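Local coordinates for protein Baccell_00875 (Bacteroides cellulosilyticus DSM 14838, PDB 5NOK) that is of unknown function but combines beta-sheet domains with a large helical domain, consistent with a carbohydrate-active enzyme, at residues E391-L396 against R445-N450; F610-S615 against S656-Y661. All coordinates share one frame; numbering follows the deposited sequence.

In the fold
Both contacts are buried, but contact 1 lies about 22 Å from the centre of the chain and contact 2 only about 7 Å from it. Contact 1 joins a loop before helix 397-409 to the start of helix 449-464, and its chemistry is mainly charged: a carboxylate gripped by a guanidinium group. Contact 2 sets a loop before helix 615-628 against strand 659-660, held by one backbone hydrogen bond and a group of aromatic rings. No segment is shared and their centres are about 20 Å apart, yet they touch: Glu394 CG of contact 1 packs on Tyr613 OH of contact 2, at 3.7 Å.

Contact 1 (E391-L396 against R445-N450); sequences EGAERL and RNRGYN
The two backbones come closest at Ala393 and Asn450, whose CA atoms lie 4.9 Å apart, where a loop turning into a short 3-10 segment meets the start of helix 449-464. Ala393 sets its methyl group against the Asn450 amide, CB to OD1 at 3.3 Å; this single methyl is compact enough to lie near both that oxygen and Arg447 NH1. Glu394 and Arg447 form the main link, crossing at about a right angle. With its CG anti to the backbone N (chi1 -164°) and its chain extended onward to NE, Arg447 reaches the carboxylate end-on: NH1 bonds OE1 of Glu394 and NH2 bonds OE2, each at 3.0 Å. The oxygens lie close to the guanidinium plane, but the two flat groups are turned 49° apart, so this is a twisted bidentate salt bridge. Leu396 brings its CD1 to 4.2 Å from Asn450 O and packs on Val454 and Leu457 of helix 449-464 and on Tyr421 and Val425 of helix 412-429, in a domain of paired helices that resembles an alpha/alpha toroid. Glu394 OE1 lies 3.6 Å from Arg395 NH2 but well out of the Arg395 guanidinium plane, so the attraction is one of charge, with no N-H directed at it. Arg445 NH2 lies against one face of the Arg447 guanidinium and Tyr449 CB against the opposite face, both toward the rim; the closeness of the two arginines is probably eased by Glu394 and by Asp388, which forms a salt bridge with Arg445.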
ATOM      1  N   GLU A 391     -12.016   7.753 -20.583  1.00 58.25           N
ATOM      2  CA  GLU A 391     -12.833   6.596 -21.030  1.00 57.78           C
ATOM      3  C   GLU A 391     -12.090   5.266 -21.209  1.00 56.10           C
ATOM      4  O   GLU A 391     -12.732   4.208 -21.287  1.00 55.34           O
ATOM      5  CB  GLU A 391     -13.486   6.897 -22.385  1.00 63.48           C
ATOM      6  CG  GLU A 391     -14.115   8.268 -22.523  1.00 65.56           C
ATOM      7  CD  GLU A 391     -13.227   9.280 -23.234  1.00 67.26           C
ATOM      8  OE1 GLU A 391     -13.137   9.234 -24.492  1.00 63.08           O
ATOM      9  OE2 GLU A 391     -12.645  10.138 -22.524  1.00 66.83           O
ATOM     10  N   GLY A 392     -10.763   5.326 -21.342  1.00 56.93           N
ATOM     11  CA  GLY A 392      -9.911   4.133 -21.519  1.00 59.09           C
ATOM     12  C   GLY A 392      -8.755   4.094 -20.526  1.00 58.21           C
ATOM     13  O   GLY A 392      -8.970   4.297 -19.333  1.00 62.24           O
ATOM     14  N   ALA A 393      -7.535   3.853 -21.018  1.00 54.10           N
ATOM     15  CA  ALA A 393      -6.340   3.678 -20.180  1.00 49.33           C
ATOM     16  C   ALA A 393      -6.639   2.619 -19.103  1.00 47.64           C
ATOM     17  O   ALA A 393      -7.105   1.542 -19.452  1.00 44.52           O
ATOM     18  CB  ALA A 393      -5.856   5.021 -19.599  1.00 47.49           C
ATOM     19  N   GLU A 394      -6.465   2.919 -17.810  1.00 47.95           N
ATOM     20  CA  GLU A 394      -6.698   1.908 -16.757  1.00 46.95           C
ATOM     21  C   GLU A 394      -8.123   1.355 -16.732  1.00 47.20           C
ATOM     22  O   GLU A 394      -8.315   0.221 -16.267  1.00 49.39           O
ATOM     23  CB  GLU A 394      -6.328   2.439 -15.351  1.00 46.32           C
ATOM     24  CG  GLU A 394      -4.830   2.555 -15.052  1.00 46.49           C
ATOM     25  CD  GLU A 394      -4.182   3.861 -15.481  1.00 46.23           C
ATOM     26  OE1 GLU A 394      -4.771   4.631 -16.285  1.00 50.48           O
ATOM     27  OE2 GLU A 394      -3.053   4.126 -15.020  1.00 45.14           O
ATOM     28  N   ARG A 395      -9.114   2.112 -17.235  1.00 44.28           N
ATOM     29  CA  ARG A 395     -10.521   1.627 -17.219  1.00 46.16           C
ATOM     30  C   ARG A 395     -10.811   0.363 -18.016  1.00 42.85           C
ATOM     31  O   ARG A 395     -11.897  -0.189 -17.893  1.00 41.36           O
ATOM     32  CB  ARG A 395     -11.524   2.705 -17.673  1.00 51.41           C
ATOM     33  CG  ARG A 395     -12.028   3.655 -16.586  1.00 49.51           C
ATOM     34  CD  ARG A 395     -11.333   4.997 -16.681  1.00 48.41           C
ATOM     35  NE  ARG A 395     -10.127   5.052 -15.891  1.00 47.14           N
ATOM     36  CZ  ARG A 395      -9.064   5.832 -16.119  1.00 50.15           C
ATOM     37  NH1 ARG A 395      -8.991   6.653 -17.160  1.00 45.31           N
ATOM     38  NH2 ARG A 395      -8.023   5.769 -15.282  1.00 54.23           N
ATOM     39  N   LEU A 396      -9.862  -0.092 -18.837  1.00 45.05           N
ATOM     40  CA  LEU A 396      -9.950  -1.416 -19.486  1.00 42.88           C
ATOM     41  C   LEU A 396     -10.069  -2.617 -18.558  1.00 42.97           C
ATOM     42  O   LEU A 396     -10.545  -3.687 -18.986  1.00 41.54           O
ATOM     43  CB  LEU A 396      -8.748  -1.608 -20.403  1.00 47.58           C
ATOM     44  CG  LEU A 396      -8.883  -0.809 -21.707  1.00 49.14           C
ATOM     45  CD1 LEU A 396      -7.545  -0.302 -22.215  1.00 55.48           C
ATOM     46  CD2 LEU A 396      -9.565  -1.667 -22.768  1.00 48.56           C
ATOM     47  N   ARG A 445      -2.382  12.469 -24.570  1.00 82.95           N
ATOM     48  CA  ARG A 445      -1.131  11.690 -24.512  1.00 80.19           C
ATOM     49  C   ARG A 445      -1.181  10.307 -25.192  1.00 77.00           C
ATOM     50  O   ARG A 445      -2.187   9.598 -25.116  1.00 72.48           O
ATOM     51  CB  ARG A 445      -0.666  11.527 -23.059  1.00 79.10           C
ATOM     52  CG  ARG A 445      -1.529  10.603 -22.202  1.00 78.54           C
ATOM     53  CD  ARG A 445      -1.097  10.656 -20.746  1.00 73.58           C
ATOM     54  NE  ARG A 445      -1.871   9.748 -19.895  1.00 71.50           N
ATOM     55  CZ  ARG A 445      -1.652   9.558 -18.589  1.00 65.72           C
ATOM     56  NH1 ARG A 445      -0.674  10.217 -17.957  1.00 56.93           N
ATOM     57  NH2 ARG A 445      -2.419   8.703 -17.905  1.00 59.44           N
ATOM     58  N   ASN A 446      -0.081   9.950 -25.857  1.00 74.34           N
ATOM     59  CA  ASN A 446       0.142   8.600 -26.385  1.00 71.46           C
ATOM     60  C   ASN A 446       1.104   7.895 -25.411  1.00 68.42           C
ATOM     61  O   ASN A 446       2.302   8.209 -25.361  1.00 63.46           O
ATOM     62  CB  ASN A 446       0.717   8.688 -27.803  1.00 69.78           C
ATOM     63  CG  ASN A 446       0.954   7.326 -28.434  1.00 69.72           C
ATOM     64  OD1 ASN A 446       0.346   6.325 -28.054  1.00 68.29           O
ATOM     65  ND2 ASN A 446       1.840   7.291 -29.417  1.00 67.25           N
ATOM     66  N   ARG A 447       0.574   6.945 -24.639  1.00 67.32           N
ATOM     67  CA  ARG A 447       1.184   6.569 -23.353  1.00 68.80           C
ATOM     68  C   ARG A 447       2.198   5.427 -23.401  1.00 66.05           C
ATOM     69  O   ARG A 447       3.408   5.660 -23.207  1.00 64.08           O
ATOM     70  CB  ARG A 447       0.096   6.272 -22.318  1.00 69.83           C
ATOM     71  CG  ARG A 447       0.598   6.257 -20.886  1.00 66.27           C
ATOM     72  CD  ARG A 447      -0.582   6.216 -19.947  1.00 68.75           C
ATOM     73  NE  ARG A 447      -0.230   5.881 -18.572  1.00 68.46           N
ATOM     74  CZ  ARG A 447      -1.119   5.608 -17.617  1.00 68.64           C
ATOM     75  NH1 ARG A 447      -2.427   5.633 -17.873  1.00 68.63           N
ATOM     76  NH2 ARG A 447      -0.699   5.310 -16.394  1.00 69.52           N
ATOM     77  N   GLY A 448       1.711   4.210 -23.639  1.00 60.16           N
ATOM     78  CA  GLY A 448       2.547   3.009 -23.560  1.00 58.50           C
ATOM     79  C   GLY A 448       1.847   1.967 -22.717  1.00 58.98           C
ATOM     80  O   GLY A 448       1.521   0.880 -23.199  1.00 61.23           O
ATOM     81  N   TYR A 449       1.609   2.314 -21.453  1.00 56.36           N
ATOM     82  CA  TYR A 449       0.826   1.475 -20.530  1.00 59.30           C
ATOM     83  C   TYR A 449      -0.512   1.017 -21.137  1.00 54.45           C
ATOM     84  O   TYR A 449      -0.916  -0.136 -20.962  1.00 52.13           O
ATOM     85  CB  TYR A 449       0.548   2.222 -19.204  1.00 63.49           C
ATOM     86  CG  TYR A 449       1.734   2.385 -18.264  1.00 64.60           C
ATOM     87  CD1 TYR A 449       2.020   1.420 -17.301  1.00 69.49           C
ATOM     88  CD2 TYR A 449       2.544   3.522 -18.307  1.00 68.91           C
ATOM     89  CE1 TYR A 449       3.089   1.566 -16.420  1.00 66.83           C
ATOM     90  CE2 TYR A 449       3.617   3.674 -17.433  1.00 68.94           C
ATOM     91  CZ  TYR A 449       3.881   2.688 -16.494  1.00 63.84           C
ATOM     92  OH  TYR A 449       4.920   2.820 -15.625  1.00 56.32           O
ATOM     93  N   ASN A 450      -1.181   1.917 -21.861  1.00 53.64           N
ATOM     94  CA  ASN A 450      -2.535   1.653 -22.412  1.00 52.31           C
ATOM     95  C   ASN A 450      -2.588   0.502 -23.412  1.00 48.33           C
ATOM     96  O   ASN A 450      -3.594  -0.197 -23.513  1.00 47.82           O
ATOM     97  CB  ASN A 450      -3.083   2.915 -23.094  1.00 56.62           C
ATOM     98  CG  ASN A 450      -3.060   4.128 -22.185  1.00 56.01           C
ATOM     99  OD1 ASN A 450      -3.053   3.988 -20.963  1.00 58.65           O
ATOM    100  ND2 ASN A 450      -3.039   5.319 -22.774  1.00 51.53           N
TER

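Contact 2 (F610-S615 against S656-Y661)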
ATOM      1  N   PHE A 610      -4.155   2.301   1.316  1.00 23.51           N
ATOM      2  CA  PHE A 610      -4.011   0.937   1.778  1.00 23.70           C
ATOM      3  C   PHE A 610      -5.406   0.329   1.915  1.00 23.92           C
ATOM      4  O   PHE A 610      -6.121   0.662   2.863  1.00 26.11           O
ATOM      5  CB  PHE A 610      -3.362   0.916   3.172  1.00 22.91           C
ATOM      6  CG  PHE A 610      -1.878   1.134   3.190  1.00 23.13           C
ATOM      7  CD1 PHE A 610      -1.007   0.207   2.620  1.00 24.13           C
ATOM      8  CD2 PHE A 610      -1.333   2.204   3.879  1.00 24.71           C
ATOM      9  CE1 PHE A 610       0.366   0.362   2.709  1.00 23.30           C
ATOM     10  CE2 PHE A 610       0.044   2.392   3.952  1.00 24.41           C
ATOM     11  CZ  PHE A 610       0.893   1.466   3.371  1.00 24.70           C
ATOM     12  N   PRO A 611      -5.815  -0.577   1.044  1.00 25.71           N
ATOM     13  CA  PRO A 611      -5.096  -0.978  -0.130  1.00 29.49           C
ATOM     14  C   PRO A 611      -5.378  -0.055  -1.324  1.00 32.70           C
ATOM     15  O   PRO A 611      -6.390   0.658  -1.356  1.00 33.10           O
ATOM     16  CB  PRO A 611      -5.649  -2.367  -0.390  1.00 28.51           C
ATOM     17  CG  PRO A 611      -7.036  -2.288   0.067  1.00 28.66           C
ATOM     18  CD  PRO A 611      -7.067  -1.324   1.203  1.00 26.96           C
ATOM     19  N   HIS A 612      -4.425  -0.021  -2.249  1.00 34.09           N
ATOM     20  CA  HIS A 612      -4.683   0.407  -3.606  1.00 32.75           C
ATOM     21  C   HIS A 612      -4.510  -0.851  -4.448  1.00 33.98           C
ATOM     22  O   HIS A 612      -3.616  -1.669  -4.195  1.00 32.53           O
ATOM     23  CB  HIS A 612      -3.715   1.494  -4.038  1.00 33.60           C
ATOM     24  CG  HIS A 612      -3.959   1.999  -5.418  1.00 35.16           C
ATOM     25  ND1 HIS A 612      -3.293   1.504  -6.515  1.00 36.46           N
ATOM     26  CD2 HIS A 612      -4.821   2.932  -5.888  1.00 37.94           C
ATOM     27  CE1 HIS A 612      -3.716   2.126  -7.601  1.00 37.98           C
ATOM     28  NE2 HIS A 612      -4.644   2.999  -7.248  1.00 37.16           N
ATOM     29  N   TYR A 613      -5.352  -0.958  -5.464  1.00 31.82           N
ATOM     30  CA  TYR A 613      -5.505  -2.152  -6.295  1.00 31.85           C
ATOM     31  C   TYR A 613      -4.246  -2.640  -7.012  1.00 30.25           C
ATOM     32  O   TYR A 613      -4.132  -3.825  -7.249  1.00 35.40           O
ATOM     33  CB  TYR A 613      -6.656  -1.951  -7.301  1.00 31.71           C
ATOM     34  CG  TYR A 613      -6.296  -1.034  -8.429  1.00 31.62           C
ATOM     35  CD1 TYR A 613      -6.478   0.329  -8.335  1.00 33.87           C
ATOM     36  CD2 TYR A 613      -5.750  -1.540  -9.588  1.00 34.95           C
ATOM     37  CE1 TYR A 613      -6.127   1.179  -9.368  1.00 36.75           C
ATOM     38  CE2 TYR A 613      -5.407  -0.708 -10.641  1.00 38.33           C
ATOM     39  CZ  TYR A 613      -5.590   0.654 -10.527  1.00 39.33           C
ATOM     40  OH  TYR A 613      -5.227   1.479 -11.578  1.00 41.54           O
ATOM     41  N   TRP A 614      -3.308  -1.769  -7.367  1.00 28.78           N
ATOM     42  CA  TRP A 614      -2.065  -2.260  -7.957  1.00 32.65           C
ATOM     43  C   TRP A 614      -1.213  -3.083  -6.956  1.00 34.14           C
ATOM     44  O   TRP A 614      -0.313  -3.822  -7.370  1.00 33.30           O
ATOM     45  CB  TRP A 614      -1.225  -1.149  -8.587  1.00 33.40           C
ATOM     46  CG  TRP A 614      -1.669  -0.617  -9.948  1.00 34.66           C
ATOM     47  CD1 TRP A 614      -1.578   0.690 -10.374  1.00 36.12           C
ATOM     48  CD2 TRP A 614      -2.212  -1.357 -11.061  1.00 34.65           C
ATOM     49  NE1 TRP A 614      -2.026   0.801 -11.671  1.00 35.41           N
ATOM     50  CE2 TRP A 614      -2.429  -0.430 -12.111  1.00 35.39           C
ATOM     51  CE3 TRP A 614      -2.557  -2.707 -11.268  1.00 36.81           C
ATOM     52  CZ2 TRP A 614      -2.978  -0.807 -13.346  1.00 37.09           C
ATOM     53  CZ3 TRP A 614      -3.082  -3.088 -12.498  1.00 37.23           C
ATOM     54  CH2 TRP A 614      -3.295  -2.134 -13.525  1.00 38.42           C
ATOM     55  N   SER A 615      -1.517  -2.987  -5.660  1.00 32.90           N
ATOM     56  CA  SER A 615      -0.944  -3.891  -4.674  1.00 33.18           C
ATOM     57  C   SER A 615      -1.134  -5.349  -5.102  1.00 31.46           C
ATOM     58  O   SER A 615      -0.284  -6.179  -4.803  1.00 27.75           O
ATOM     59  CB  SER A 615      -1.539  -3.658  -3.268  1.00 33.01           C
ATOM     60  OG  SER A 615      -2.870  -4.152  -3.176  1.00 35.64           O
ATOM     61  N   SER A 656     -14.462   1.295  -4.837  1.00 31.02           N
ATOM     62  CA  SER A 656     -13.668   2.497  -4.566  1.00 30.57           C
ATOM     63  C   SER A 656     -12.270   2.392  -5.130  1.00 32.14           C
ATOM     64  O   SER A 656     -11.646   1.347  -5.045  1.00 32.42           O
ATOM     65  CB  SER A 656     -13.600   2.736  -3.051  1.00 30.80           C
ATOM     66  OG  SER A 656     -12.743   3.809  -2.726  1.00 31.60           O
ATOM     67  N   CYS A 657     -11.755   3.504  -5.651  1.00 34.14           N
ATOM     68  CA  CYS A 657     -10.441   3.527  -6.268  1.00 34.19           C
ATOM     69  C   CYS A 657      -9.290   3.589  -5.269  1.00 35.81           C
ATOM     70  O   CYS A 657      -8.139   3.428  -5.676  1.00 37.90           O
ATOM     71  CB  CYS A 657     -10.341   4.704  -7.246  1.00 34.21           C
ATOM     72  SG  CYS A 657     -10.455   6.328  -6.466  1.00 38.30           S
ATOM     73  N   ALA A 658      -9.581   3.858  -3.989  1.00 35.83           N
ATOM     74  CA  ALA A 658      -8.551   3.904  -2.949  1.00 33.77           C
ATOM     75  C   ALA A 658      -9.127   4.057  -1.539  1.00 31.99           C
ATOM     76  O   ALA A 658     -10.048   4.843  -1.347  1.00 29.01           O
ATOM     77  CB  ALA A 658      -7.626   5.080  -3.221  1.00 35.02           C
ATOM     78  N   TYR A 659      -8.552   3.353  -0.554  1.00 29.07           N
ATOM     79  CA  TYR A 659      -8.788   3.688   0.857  1.00 27.43           C
ATOM     80  C   TYR A 659      -7.686   4.654   1.342  1.00 26.22           C
ATOM     81  O   TYR A 659      -6.526   4.305   1.299  1.00 28.86           O
ATOM     82  CB  TYR A 659      -8.823   2.439   1.734  1.00 25.45           C
ATOM     83  CG  TYR A 659      -9.182   2.760   3.157  1.00 25.49           C
ATOM     84  CD1 TYR A 659     -10.483   3.082   3.510  1.00 25.15           C
ATOM     85  CD2 TYR A 659      -8.213   2.813   4.154  1.00 26.57           C
ATOM     86  CE1 TYR A 659     -10.821   3.419   4.809  1.00 23.92           C
ATOM     87  CE2 TYR A 659      -8.550   3.141   5.462  1.00 25.93           C
ATOM     88  CZ  TYR A 659      -9.853   3.437   5.777  1.00 24.72           C
ATOM     89  OH  TYR A 659     -10.164   3.758   7.059  1.00 23.75           O
HETATM   90  N   MSE A 660      -8.052   5.836   1.834  1.00 25.33           N
HETATM   91  CA  MSE A 660      -7.069   6.787   2.379  1.00 26.32           C
HETATM   92  C   MSE A 660      -6.847   6.409   3.823  1.00 26.61           C
HETATM   93  O   MSE A 660      -7.745   6.562   4.636  1.00 24.00           O
HETATM   94  CB  MSE A 660      -7.562   8.224   2.281  1.00 27.87           C
HETATM   95  CG  MSE A 660      -8.041   8.602   0.883  1.00 30.52           C
HETATM   96 SE   MSE A 660      -6.683   8.297  -0.500  1.00 35.12          SE
HETATM   97  CE  MSE A 660      -5.119   9.140   0.334  1.00 30.74           C
ATOM     98  N   TYR A 661      -5.654   5.895   4.138  1.00 23.92           N
ATOM     99  CA  TYR A 661      -5.411   5.214   5.400  1.00 22.99           C
ATOM    100  C   TYR A 661      -5.132   6.081   6.617  1.00 23.56           C
ATOM    101  O   TYR A 661      -5.707   5.802   7.661  1.00 25.01           O
ATOM    102  CB  TYR A 661      -4.258   4.205   5.275  1.00 23.37           C
ATOM    103  CG  TYR A 661      -4.155   3.263   6.448  1.00 21.95           C
ATOM    104  CD1 TYR A 661      -5.033   2.217   6.586  1.00 23.03           C
ATOM    105  CD2 TYR A 661      -3.187   3.429   7.425  1.00 24.22           C
ATOM    106  CE1 TYR A 661      -4.951   1.338   7.651  1.00 24.37           C
ATOM    107  CE2 TYR A 661      -3.104   2.565   8.512  1.00 24.19           C
ATOM    108  CZ  TYR A 661      -3.976   1.503   8.604  1.00 24.25           C
ATOM    109  OH  TYR A 661      -3.918   0.638   9.680  1.00 26.66           O
TER
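Phe610 and Tyr661 meet in a T-shaped stack, the edge of the phenylalanine turned to the face of the tyrosine, with centroids 5.7 Å apart and planes at 82°. Tyr661 holds its CG anti to the backbone N (chi1 -167°), which turns the tyrosine ring so that its face meets the Phe610 edge; that edge also touches the tyrosine's own stem, CD2 to CB at 3.8 Å. Aromatic side chains suit this buried place, where Leu587 touches both of them. The two touching parts run nearly antiparallel, and Phe610 N donates to Tyr659 O at 3.1 Å, in the carbonyl plane. Tyr659 CD2 approaches Phe610 O, at 3.3 Å; that oxygen also accepts a hydrogen bond from His586, whose ring stacks on Tyr659. The cis peptide bond before Pro611 redirects the loop, and the proline CD rests near Tyr659 CB. His612 swings its ring toward the second segment, CG anti to the backbone N (chi1 -178°), and brings CD2 to 3.4 Å from Cys657 O; the Ala658 methyl lies at the imidazole edge, near its plane. Tyr613 CD1 lies over one face of that imidazole, while its CE2 sits over the centre of the Trp614 ring, and its hydroxyl is held by Asp679. His612 to Ser615 form a type I turn, in which Ser615 N and OG reach His612 O from opposite faces of its plane, the hydroxyl at 2.8 Å. Strand 659-660 forms one edge of a small antiparallel sheet, pairing with strand 672-677. Around it, Tyr200 of strand 199-203 touches both stacked rings, and helix 682-692 receives Tyr613 and Trp614 just before helix 615-628 begins.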